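Cryptochrome DASH, chloroplastic/mitochondrial (Arabidopsis thaliana, PDB 2J4D) repairs cyclobutane pyrimidine dimers in single-stranded DNA as an FAD-containing, folate-antenna photolyase of plastids and mitochondria, and may also act as a photoreceptor. Local coordinates at residues A[175-187]-A[197-209]. Numbering follows the deposited sequence.
Sequences STMYHKDDLPFDV and FRKSVEAKCSIRS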
ATOM      1  N   SER A 175       6.332  -9.750  -1.017  1.00 35.10           N
ATOM      2  CA  SER A 175       5.492  -8.829  -0.255  1.00 34.58           C
ATOM      3  C   SER A 175       5.428  -8.941   1.273  1.00 32.54           C
ATOM      4  O   SER A 175       5.318  -7.919   1.935  1.00 33.90           O
ATOM      5  CB  SER A 175       4.053  -8.834  -0.814  1.00 39.05           C
ATOM      6  OG  SER A 175       3.346 -10.032  -0.512  1.00 46.62           O
ATOM      7  N   THR A 176       5.508 -10.141   1.848  1.00 28.62           N
ATOM      8  CA  THR A 176       5.401 -10.259   3.315  1.00 25.16           C
ATOM      9  C   THR A 176       6.713 -10.296   4.097  1.00 24.58           C
ATOM     10  O   THR A 176       7.752 -10.651   3.551  1.00 25.00           O
ATOM     11  CB  THR A 176       4.584 -11.499   3.696  1.00 21.97           C
ATOM     12  OG1 THR A 176       5.214 -12.665   3.153  1.00 20.27           O
ATOM     13  CG2 THR A 176       3.160 -11.384   3.160  1.00 20.50           C
ATOM     14  N   MET A 177       6.661  -9.936   5.383  1.00 21.80           N
ATOM     15  CA  MET A 177       7.867  -9.930   6.207  1.00 22.12           C
ATOM     16  C   MET A 177       8.222 -11.365   6.545  1.00 21.91           C
ATOM     17  O   MET A 177       9.386 -11.747   6.494  1.00 21.30           O
ATOM     18  CB  MET A 177       7.673  -9.121   7.488  1.00 19.49           C
ATOM     19  CG  MET A 177       8.986  -8.840   8.215  1.00 23.46           C
ATOM     20  SD  MET A 177       8.836  -7.466   9.362  1.00 27.30           S
ATOM     21  CE  MET A 177       7.702  -8.161  10.582  1.00 25.05           C
ATOM     22  N   TYR A 178       7.211 -12.144   6.912  1.00 19.60           N
ATOM     23  CA  TYR A 178       7.398 -13.560   7.169  1.00 19.33           C
ATOM     24  C   TYR A 178       6.970 -14.237   5.867  1.00 20.38           C
ATOM     25  O   TYR A 178       5.890 -13.965   5.348  1.00 20.31           O
ATOM     26  CB  TYR A 178       6.510 -14.042   8.320  1.00 21.30           C
ATOM     27  CG  TYR A 178       7.031 -13.639   9.673  1.00 21.68           C
ATOM     28  CD1 TYR A 178       6.580 -12.479  10.298  1.00 23.20           C
ATOM     29  CD2 TYR A 178       8.007 -14.402  10.317  1.00 23.86           C
ATOM     30  CE1 TYR A 178       7.090 -12.086  11.535  1.00 23.93           C
ATOM     31  CE2 TYR A 178       8.526 -14.016  11.558  1.00 22.61           C
ATOM     32  CZ  TYR A 178       8.061 -12.857  12.157  1.00 26.12           C
ATOM     33  OH  TYR A 178       8.565 -12.471  13.375  1.00 25.50           O
ATOM     34  N   HIS A 179       7.815 -15.117   5.346  1.00 18.76           N
ATOM     35  CA  HIS A 179       7.526 -15.812   4.094  1.00 21.58           C
ATOM     36  C   HIS A 179       6.437 -16.871   4.250  1.00 19.26           C
ATOM     37  O   HIS A 179       6.408 -17.600   5.238  1.00 18.88           O
ATOM     38  CB  HIS A 179       8.814 -16.455   3.560  1.00 20.10           C
ATOM     39  CG  HIS A 179       8.752 -16.827   2.111  1.00 19.76           C
ATOM     40  ND1 HIS A 179       7.967 -17.855   1.638  1.00 20.88           N
ATOM     41  CD2 HIS A 179       9.387 -16.311   1.032  1.00 23.17           C
ATOM     42  CE1 HIS A 179       8.119 -17.958   0.329  1.00 20.62           C
ATOM     43  NE2 HIS A 179       8.977 -17.033  -0.063  1.00 19.23           N
ATOM     44  N   LYS A 180       5.550 -16.967   3.263  1.00 17.99           N
ATOM     45  CA  LYS A 180       4.461 -17.938   3.317  1.00 18.76           C
ATOM     46  C   LYS A 180       4.955 -19.376   3.536  1.00 19.66           C
ATOM     47  O   LYS A 180       4.353 -20.134   4.300  1.00 22.68           O
ATOM     48  CB  LYS A 180       3.633 -17.866   2.028  1.00 18.84           C
ATOM     49  CG  LYS A 180       2.342 -18.686   2.062  1.00 24.29           C
ATOM     50  CD  LYS A 180       1.468 -18.384   0.841  1.00 27.83           C
ATOM     51  CE  LYS A 180       1.671 -19.389  -0.277  1.00 35.49           C
ATOM     52  NZ  LYS A 180       1.042 -20.704   0.045  1.00 38.66           N
ATOM     53  N   ASP A 181       6.050 -19.743   2.875  1.00 21.02           N
ATOM     54  CA  ASP A 181       6.598 -21.092   2.986  1.00 22.32           C
ATOM     55  C   ASP A 181       7.211 -21.414   4.348  1.00 25.72           C
ATOM     56  O   ASP A 181       7.402 -22.591   4.675  1.00 24.76           O
ATOM     57  CB  ASP A 181       7.666 -21.326   1.913  1.00 25.49           C
ATOM     58  CG  ASP A 181       7.106 -21.274   0.512  1.00 22.20           C
ATOM     59  OD1 ASP A 181       5.883 -21.432   0.360  1.00 28.24           O
ATOM     60  OD2 ASP A 181       7.893 -21.088  -0.436  1.00 30.71           O
ATOM     61  N   ASP A 182       7.513 -20.380   5.136  1.00 22.21           N
ATOM     62  CA  ASP A 182       8.130 -20.573   6.449  1.00 22.83           C
ATOM     63  C   ASP A 182       7.147 -20.601   7.612  1.00 22.89           C
ATOM     64  O   ASP A 182       7.553 -20.852   8.746  1.00 23.07           O
ATOM     65  CB  ASP A 182       9.159 -19.469   6.747  1.00 19.53           C
ATOM     66  CG  ASP A 182      10.293 -19.416   5.743  1.00 21.48           C
ATOM     67  OD1 ASP A 182      10.606 -20.449   5.119  1.00 23.29           O
ATOM     68  OD2 ASP A 182      10.894 -18.329   5.595  1.00 19.75           O
ATOM     69  N   LEU A 183       5.874 -20.315   7.343  1.00 20.82           N
ATOM     70  CA  LEU A 183       4.848 -20.289   8.386  1.00 22.14           C
ATOM     71  C   LEU A 183       4.654 -21.624   9.093  1.00 23.54           C
ATOM     72  O   LEU A 183       4.902 -22.683   8.522  1.00 25.47           O
ATOM     73  CB  LEU A 183       3.508 -19.847   7.797  1.00 19.79           C
ATOM     74  CG  LEU A 183       3.440 -18.416   7.259  1.00 21.29           C
ATOM     75  CD1 LEU A 183       2.064 -18.173   6.658  1.00 17.13           C
ATOM     76  CD2 LEU A 183       3.702 -17.429   8.387  1.00 21.57           C
ATOM     77  N   PRO A 184       4.211 -21.585  10.360  1.00 24.10           N
ATOM     78  CA  PRO A 184       3.984 -22.810  11.133  1.00 25.56           C
ATOM     79  C   PRO A 184       2.621 -23.430  10.839  1.00 26.94           C
ATOM     80  O   PRO A 184       2.118 -24.232  11.615  1.00 28.26           O
ATOM     81  CB  PRO A 184       4.108 -22.333  12.576  1.00 26.29           C
ATOM     82  CG  PRO A 184       3.555 -20.942  12.510  1.00 29.48           C
ATOM     83  CD  PRO A 184       4.154 -20.391  11.227  1.00 23.47           C
ATOM     84  N   PHE A 185       2.020 -23.033   9.720  1.00 26.54           N
ATOM     85  CA  PHE A 185       0.722 -23.558   9.300  1.00 26.27           C
ATOM     86  C   PHE A 185       0.432 -23.160   7.856  1.00 26.36           C
ATOM     87  O   PHE A 185       0.981 -22.176   7.362  1.00 23.40           O
ATOM     88  CB  PHE A 185      -0.412 -23.052  10.221  1.00 26.43           C
ATOM     89  CG  PHE A 185      -0.174 -21.674  10.812  1.00 28.45           C
ATOM     90  CD1 PHE A 185       0.042 -20.569   9.992  1.00 26.71           C
ATOM     91  CD2 PHE A 185      -0.142 -21.496  12.193  1.00 27.62           C
ATOM     92  CE1 PHE A 185       0.292 -19.307  10.541  1.00 29.43           C
ATOM     93  CE2 PHE A 185       0.107 -20.240  12.755  1.00 29.28           C
ATOM     94  CZ  PHE A 185       0.326 -19.140  11.927  1.00 25.00           C
ATOM     95  N   ASP A 186      -0.386 -23.945   7.159  1.00 24.78           N
ATOM     96  CA  ASP A 186      -0.749 -23.576   5.795  1.00 25.32           C
ATOM     97  C   ASP A 186      -1.744 -22.444   6.017  1.00 22.96           C
ATOM     98  O   ASP A 186      -2.426 -22.434   7.043  1.00 24.46           O
ATOM     99  CB  ASP A 186      -1.448 -24.722   5.060  1.00 27.39           C
ATOM    100  CG  ASP A 186      -1.822 -24.347   3.629  1.00 32.48           C
ATOM    101  OD1 ASP A 186      -0.923 -24.340   2.760  1.00 32.37           O
ATOM    102  OD2 ASP A 186      -3.007 -24.033   3.373  1.00 33.05           O
ATOM    103  N   VAL A 187      -1.848 -21.506   5.077  1.00 22.97           N
ATOM    104  CA  VAL A 187      -2.763 -20.376   5.248  1.00 25.68           C
ATOM    105  C   VAL A 187      -4.228 -20.759   5.406  1.00 25.43           C
ATOM    106  O   VAL A 187      -5.016 -19.994   5.967  1.00 23.49           O
ATOM    107  CB  VAL A 187      -2.634 -19.353   4.092  1.00 26.36           C
ATOM    108  CG1 VAL A 187      -1.248 -18.719   4.126  1.00 29.48           C
ATOM    109  CG2 VAL A 187      -2.875 -20.030   2.753  1.00 24.27           C
ATOM    110  N   PHE A 197      -1.813 -15.625  15.727  1.00 22.46           N
ATOM    111  CA  PHE A 197      -0.969 -15.662  14.535  1.00 22.10           C
ATOM    112  C   PHE A 197       0.383 -15.051  14.891  1.00 21.56           C
ATOM    113  O   PHE A 197       1.436 -15.625  14.621  1.00 21.23           O
ATOM    114  CB  PHE A 197      -1.607 -14.844  13.408  1.00 19.34           C
ATOM    115  CG  PHE A 197      -0.663 -14.517  12.290  1.00 22.35           C
ATOM    116  CD1 PHE A 197      -0.305 -15.485  11.356  1.00 21.66           C
ATOM    117  CD2 PHE A 197      -0.128 -13.234  12.166  1.00 21.74           C
ATOM    118  CE1 PHE A 197       0.571 -15.179  10.311  1.00 23.22           C
ATOM    119  CE2 PHE A 197       0.749 -12.919  11.126  1.00 20.89           C
ATOM    120  CZ  PHE A 197       1.098 -13.891  10.198  1.00 22.65           C
ATOM    121  N   ARG A 198       0.348 -13.882  15.513  1.00 23.15           N
ATOM    122  CA  ARG A 198       1.580 -13.201  15.884  1.00 24.05           C
ATOM    123  C   ARG A 198       2.454 -14.020  16.827  1.00 24.02           C
ATOM    124  O   ARG A 198       3.654 -14.196  16.582  1.00 22.78           O
ATOM    125  CB  ARG A 198       1.275 -11.849  16.528  1.00 26.70           C
ATOM    126  CG  ARG A 198       2.525 -11.086  16.955  1.00 28.33           C
ATOM    127  CD  ARG A 198       2.172  -9.770  17.626  1.00 36.04           C
ATOM    128  NE  ARG A 198       1.451  -9.974  18.879  1.00 39.28           N
ATOM    129  CZ  ARG A 198       1.989 -10.504  19.972  1.00 42.17           C
ATOM    130  NH1 ARG A 198       3.260 -10.884  19.973  1.00 42.43           N
ATOM    131  NH2 ARG A 198       1.253 -10.659  21.062  1.00 44.06           N
ATOM    132  N   LYS A 199       1.863 -14.516  17.909  1.00 25.20           N
ATOM    133  CA  LYS A 199       2.640 -15.300  18.862  1.00 28.04           C
ATOM    134  C   LYS A 199       3.294 -16.492  18.182  1.00 27.08           C
ATOM    135  O   LYS A 199       4.439 -16.830  18.486  1.00 25.30           O
ATOM    136  CB  LYS A 199       1.760 -15.788  20.018  1.00 31.19           C
ATOM    137  CG  LYS A 199       1.248 -14.681  20.920  1.00 39.37           C
ATOM    138  CD  LYS A 199       0.625 -15.255  22.188  1.00 44.36           C
ATOM    139  CE  LYS A 199      -0.053 -14.171  23.020  1.00 51.12           C
ATOM    140  NZ  LYS A 199       0.868 -13.059  23.396  1.00 52.60           N
ATOM    141  N   SER A 200       2.577 -17.114  17.247  1.00 26.68           N
ATOM    142  CA  SER A 200       3.101 -18.280  16.542  1.00 27.85           C
ATOM    143  C   SER A 200       4.274 -17.992  15.623  1.00 25.80           C
ATOM    144  O   SER A 200       5.289 -18.686  15.680  1.00 24.93           O
ATOM    145  CB  SER A 200       1.998 -18.966  15.732  1.00 27.84           C
ATOM    146  OG  SER A 200       0.963 -19.400  16.586  1.00 35.86           O
ATOM    147  N   VAL A 201       4.149 -16.988  14.760  1.00 26.46           N
ATOM    148  CA  VAL A 201       5.258 -16.697  13.865  1.00 24.92           C
ATOM    149  C   VAL A 201       6.468 -16.186  14.633  1.00 25.40           C
ATOM    150  O   VAL A 201       7.600 -16.536  14.303  1.00 24.34           O
ATOM    151  CB  VAL A 201       4.870 -15.684  12.753  1.00 24.94           C
ATOM    152  CG1 VAL A 201       3.763 -16.282  11.890  1.00 24.73           C
ATOM    153  CG2 VAL A 201       4.423 -14.362  13.361  1.00 27.73           C
ATOM    154  N   GLU A 202       6.240 -15.380  15.669  1.00 26.25           N
ATOM    155  CA  GLU A 202       7.353 -14.844  16.452  1.00 28.31           C
ATOM    156  C   GLU A 202       8.063 -15.933  17.237  1.00 27.96           C
ATOM    157  O   GLU A 202       9.256 -15.842  17.509  1.00 29.03           O
ATOM    158  CB  GLU A 202       6.870 -13.748  17.407  1.00 28.80           C
ATOM    159  CG  GLU A 202       6.406 -12.489  16.693  1.00 33.06           C
ATOM    160  CD  GLU A 202       6.259 -11.299  17.618  1.00 34.47           C
ATOM    161  OE1 GLU A 202       5.444 -11.364  18.559  1.00 36.92           O
ATOM    162  OE2 GLU A 202       6.965 -10.294  17.397  1.00 40.34           O
ATOM    163  N   ALA A 203       7.330 -16.978  17.594  1.00 28.92           N
ATOM    164  CA  ALA A 203       7.931 -18.062  18.350  1.00 29.82           C
ATOM    165  C   ALA A 203       8.533 -19.150  17.469  1.00 30.40           C
ATOM    166  O   ALA A 203       9.534 -19.775  17.838  1.00 28.05           O
ATOM    167  CB  ALA A 203       6.899 -18.672  19.287  1.00 32.53           C
ATOM    168  N   LYS A 204       7.954 -19.367  16.292  1.00 26.41           N
ATOM    169  CA  LYS A 204       8.446 -20.440  15.440  1.00 29.09           C
ATOM    170  C   LYS A 204       9.058 -20.067  14.098  1.00 30.54           C
ATOM    171  O   LYS A 204       9.489 -20.950  13.353  1.00 31.01           O
ATOM    172  CB  LYS A 204       7.317 -21.440  15.202  1.00 32.66           C
ATOM    173  CG  LYS A 204       6.605 -21.873  16.468  1.00 37.71           C
ATOM    174  CD  LYS A 204       5.547 -22.903  16.141  1.00 44.67           C
ATOM    175  CE  LYS A 204       4.548 -23.066  17.266  1.00 49.01           C
ATOM    176  NZ  LYS A 204       3.495 -24.052  16.882  1.00 52.58           N
ATOM    177  N   CYS A 205       9.110 -18.783  13.777  1.00 27.74           N
ATOM    178  CA  CYS A 205       9.669 -18.380  12.490  1.00 28.79           C
ATOM    179  C   CYS A 205      10.769 -17.356  12.597  1.00 27.57           C
ATOM    180  O   CYS A 205      10.897 -16.654  13.601  1.00 27.05           O
ATOM    181  CB  CYS A 205       8.591 -17.778  11.590  1.00 29.65           C
ATOM    182  SG  CYS A 205       7.163 -18.798  11.331  1.00 34.22           S
ATOM    183  N   SER A 206      11.547 -17.272  11.526  1.00 27.39           N
ATOM    184  CA  SER A 206      12.623 -16.304  11.409  1.00 27.35           C
ATOM    185  C   SER A 206      12.276 -15.451  10.195  1.00 26.77           C
ATOM    186  O   SER A 206      11.546 -15.893   9.300  1.00 23.08           O
ATOM    187  CB  SER A 206      13.967 -16.997  11.157  1.00 29.37           C
ATOM    188  OG  SER A 206      14.434 -17.653  12.318  1.00 34.10           O
ATOM    189  N   ILE A 207      12.786 -14.227  10.172  1.00 24.25           N
ATOM    190  CA  ILE A 207      12.563 -13.330   9.049  1.00 22.74           C
ATOM    191  C   ILE A 207      13.797 -13.496   8.167  1.00 21.95           C
ATOM    192  O   ILE A 207      14.924 -13.419   8.652  1.00 22.23           O
ATOM    193  CB  ILE A 207      12.450 -11.864   9.525  1.00 23.34           C
ATOM    194  CG1 ILE A 207      11.183 -11.690  10.369  1.00 23.50           C
ATOM    195  CG2 ILE A 207      12.411 -10.919   8.323  1.00 24.80           C
ATOM    196  CD1 ILE A 207      11.035 -10.307  10.976  1.00 23.53           C
ATOM    197  N   ARG A 208      13.596 -13.748   6.879  1.00 21.24           N
ATOM    198  CA  ARG A 208      14.723 -13.933   5.971  1.00 22.72           C
ATOM    199  C   ARG A 208      15.463 -12.630   5.708  1.00 25.25           C
ATOM    200  O   ARG A 208      14.859 -11.553   5.714  1.00 24.61           O
ATOM    201  CB  ARG A 208      14.245 -14.490   4.628  1.00 23.06           C
ATOM    202  CG  ARG A 208      13.484 -15.808   4.722  1.00 23.63           C
ATOM    203  CD  ARG A 208      13.075 -16.276   3.339  1.00 24.99           C
ATOM    204  NE  ARG A 208      12.310 -17.521   3.361  1.00 24.59           N
ATOM    205  CZ  ARG A 208      12.024 -18.231   2.271  1.00 26.91           C
ATOM    206  NH1 ARG A 208      12.441 -17.821   1.082  1.00 25.78           N
ATOM    207  NH2 ARG A 208      11.328 -19.352   2.366  1.00 26.31           N
ATOM    208  N   SER A 209      16.771 -12.733   5.479  1.00 23.49           N
ATOM    209  CA  SER A 209      17.585 -11.564   5.158  1.00 26.19           C
ATOM    210  C   SER A 209      17.041 -11.074   3.822  1.00 24.13           C
ATOM    211  O   SER A 209      16.475 -11.857   3.057  1.00 23.87           O
ATOM    212  CB  SER A 209      19.059 -11.959   4.983  1.00 26.92           C
ATOM    213  OG  SER A 209      19.587 -12.514   6.171  1.00 35.14           O
TER
HETATM  214  O   HOH W   1      11.025 -13.739   5.725  1.00 20.42           O
HETATM  215  O   HOH W   2      10.305 -14.022  14.609  1.00 29.57           O
HETATM  216  O   HOH W   3       8.817 -10.154  14.904  1.00 37.15           O
HETATM  217  O   HOH W   4      10.130 -16.103   6.842  1.00 23.47           O
HETATM  218  O   HOH W   5      10.475 -20.895   0.080  1.00 37.78           O
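Arg208 grips the carboxylate of Asp182 side-on: NE meets OD2 at 2.8 Å on its syn side, while NH2 reaches OD1 at 3.1 Å from above the carboxylate plane. Its chain, extended from CG to NE (chi3 -179°), carries the guanidinium out to lie flat on the His179 imidazole, planes 9° apart and centres 3.8 Å apart. The imidazole is itself held in rotation, since ND1 accepts the backbone N-H of Asp181 at 3.0 Å in the ring plane. With an alanine in place of His179, the guanidinium would probably lose the flat surface under its face and swing more freely about its salt bridge. One water ties Asp182 OD2 to His179 N and Ser206 O. Deeper in, the Tyr178 ring is sandwiched, Val201 CB over the centre of one face and Ile207 CG1 on the other, 4.1 and 4.0 Å from its centroid; its hydroxyl meets two waters leading to Cys205 O and Glu202. Farther out, Phe197 CD1 comes in at the edge of the Phe185 ring, 3.8 Å from CZ, and Pro184 packs on Cys205 SG. The loop after strand 168-172, an outermost strand of the parallel photolyase alpha/beta sheet, thus packs on the C-terminal part of helix 194-204 and the coil 205-208 that follows.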